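Side-chain contact in probable 3-hydroxybutyryl-CoA dehydrogenase (Escherichia coli, PDB 3MOG), which catalyses the NAD-dependent oxidation of 3-hydroxyadipyl-CoA to 3-oxoadipyl-CoA in the phenylacetate degradation pathway: residues L402-K407 against Q413-A418. Sequence-based numbering, arbitrary orientation.
Sequences LDALQK and QDIDTA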
loop_
_atom_site.group_PDB
_atom_site.type_symbol
_atom_site.label_atom_id
_atom_site.label_comp_id
_atom_site.label_asym_id
_atom_site.label_seq_id
_atom_site.Cartn_x
_atom_site.Cartn_y
_atom_site.Cartn_z
ATOM N N LEU C 402 14.481 12.017 10.591
ATOM C CA LEU C 402 14.550 13.091 9.640
ATOM C C LEU C 402 13.196 13.352 8.987
ATOM O O LEU C 402 12.827 14.504 8.755
ATOM C CB LEU C 402 15.580 12.760 8.561
ATOM C CG LEU C 402 17.064 12.941 8.876
ATOM C CD1 LEU C 402 17.842 12.249 7.795
ATOM C CD2 LEU C 402 17.476 14.405 8.983
ATOM N N ASP C 403 12.453 12.290 8.686
ATOM C CA ASP C 403 11.129 12.465 8.090
ATOM C C ASP C 403 10.168 13.131 9.078
ATOM O O ASP C 403 9.355 13.978 8.694
ATOM C CB ASP C 403 10.557 11.138 7.613
ATOM C CG ASP C 403 9.167 11.291 7.021
ATOM O OD1 ASP C 403 9.061 11.825 5.900
ATOM O OD2 ASP C 403 8.182 10.900 7.685
ATOM N N ALA C 404 10.280 12.761 10.345
ATOM C CA ALA C 404 9.452 13.360 11.373
ATOM C C ALA C 404 9.767 14.851 11.510
ATOM O O ALA C 404 8.847 15.662 11.665
ATOM C CB ALA C 404 9.637 12.633 12.709
ATOM N N LEU C 405 11.055 15.203 11.427
ATOM C CA LEU C 405 11.499 16.610 11.526
ATOM C C LEU C 405 10.999 17.412 10.344
ATOM O O LEU C 405 10.491 18.512 10.509
ATOM C CB LEU C 405 13.022 16.711 11.634
ATOM C CG LEU C 405 13.677 18.101 11.631
ATOM C CD1 LEU C 405 13.149 18.980 12.770
ATOM C CD2 LEU C 405 15.205 17.961 11.720
ATOM N N GLN C 406 11.099 16.823 9.157
ATOM C CA GLN C 406 10.643 17.458 7.931
ATOM C C GLN C 406 9.132 17.713 7.910
ATOM O O GLN C 406 8.670 18.737 7.396
ATOM C CB GLN C 406 11.049 16.617 6.725
ATOM C CG GLN C 406 10.974 17.392 5.429
ATOM C CD GLN C 406 11.642 16.681 4.279
ATOM O OE1 GLN C 406 11.714 15.449 4.244
ATOM N NE2 GLN C 406 12.148 17.461 3.326
ATOM N N LYS C 407 8.367 16.778 8.463
ATOM C CA LYS C 407 6.914 16.921 8.506
ATOM C C LYS C 407 6.424 17.736 9.708
ATOM O O LYS C 407 5.226 17.816 9.961
ATOM C CB LYS C 407 6.222 15.550 8.470
ATOM C CG LYS C 407 6.605 14.653 7.319
ATOM C CD LYS C 407 6.313 15.268 5.989
ATOM C CE LYS C 407 6.565 14.267 4.880
ATOM N NZ LYS C 407 5.806 13.000 5.110
ATOM N N GLN C 413 15.921 19.038 18.388
ATOM C CA GLN C 413 16.342 18.747 19.764
ATOM C C GLN C 413 15.363 17.852 20.530
ATOM O O GLN C 413 15.792 17.004 21.312
ATOM C CB GLN C 413 16.717 20.019 20.565
ATOM C CG GLN C 413 15.586 20.898 21.052
ATOM C CD GLN C 413 15.994 21.795 22.227
ATOM O OE1 GLN C 413 16.608 21.341 23.194
ATOM N NE2 GLN C 413 15.639 23.070 22.144
ATOM N N ASP C 414 14.063 17.997 20.272
ATOM C CA ASP C 414 13.076 17.179 20.972
ATOM C C ASP C 414 13.023 15.745 20.470
ATOM O O ASP C 414 12.709 14.834 21.233
ATOM C CB ASP C 414 11.701 17.817 20.918
ATOM C CG ASP C 414 11.551 18.949 21.923
ATOM O OD1 ASP C 414 12.490 19.177 22.740
ATOM O OD2 ASP C 414 10.489 19.606 21.889
ATOM N N ILE C 415 13.340 15.556 19.191
ATOM C CA ILE C 415 13.463 14.219 18.619
ATOM C C ILE C 415 14.666 13.493 19.235
ATOM O O ILE C 415 14.550 12.341 19.649
ATOM C CB ILE C 415 13.512 14.272 17.061
ATOM C CG1 ILE C 415 12.176 14.822 16.516
ATOM C CG2 ILE C 415 13.797 12.885 16.463
ATOM C CD1 ILE C 415 12.138 15.070 15.004
ATOM N N ASP C 416 15.808 14.177 19.338
ATOM C CA ASP C 416 16.992 13.581 19.974
ATOM C C ASP C 416 16.705 13.211 21.434
ATOM O O ASP C 416 16.950 12.083 21.855
ATOM C CB ASP C 416 18.212 14.510 19.887
ATOM C CG ASP C 416 18.869 14.516 18.508
ATOM O OD1 ASP C 416 18.634 13.582 17.712
ATOM O OD2 ASP C 416 19.631 15.474 18.220
ATOM N N THR C 417 16.155 14.161 22.185
ATOM C CA THR C 417 15.861 13.963 23.599
ATOM C C THR C 417 14.920 12.791 23.814
ATOM O O THR C 417 15.199 11.917 24.636
ATOM C CB THR C 417 15.277 15.227 24.213
ATOM O OG1 THR C 417 16.245 16.276 24.106
ATOM C CG2 THR C 417 14.928 15.010 25.672
ATOM N N ALA C 418 13.838 12.749 23.037
ATOM C CA ALA C 418 12.870 11.660 23.123
ATOM C C ALA C 418 13.475 10.274 22.965
ATOM O O ALA C 418 13.129 9.349 23.700
ATOM C CB ALA C 418 11.744 11.870 22.114
#
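Leu405, close to the C-terminal end of helix 390-406, faces Ile415, in the first turn of helix 412-422, with 7.7 Å between their CA atoms, and a short connection joins the two helices. A single methyl group makes the contact. Ile415 CG1 lies anti to the carbonyl carbon (chi1 -64°) and CD1 extends the chain, which carries this methyl to the first helix between Ala404 and Leu405. There Ile415 CD1 rests 3.7 Å from the backbone N of Leu405. Leu405 CB is 3.9 Å from Ile415 CD1, so the methyl packs against both the helix backbone and the root of a side chain. Ala404 CB points toward the second helix and adds a third contact, 4.2 Å from Ile415 CD1. CG of Leu405 lies anti to the backbone N (chi1 175°), and the side chain also touches Leu462 and Arg466 of helix 461-473, while Ile415 also touches Ala410 of the connection and Leu430 of helix 429-436. The polar groups of the two segments look elsewhere than across the contact. The Lys407 side chain folds back so that NZ lies 3.5 Å from Asp403 OD1 in a salt bridge within its own segment, and Asp403 OD2 pairs with Arg193 and Arg258. In the second helix, Thr417 OG1 bonds to Gln413 O at 2.9 Å, tilted 33° from the carbonyl plane; Thr417 N reaches the same oxygen from the opposite face, so two donors grip it. Asp414 OD2 accepts from Arg182 N and the side chain also touches Val181, both on strand 179-184, and Asp416 OD1 accepts from Leu430 N, tying this helix to its surroundings. The arrangement is two consecutive helices joined by a short loop, with a small buried apolar contact between them, in the second of the two copies of the helical C-terminal domain of the 3-hydroxyacyl-CoA dehydrogenase family in this chain.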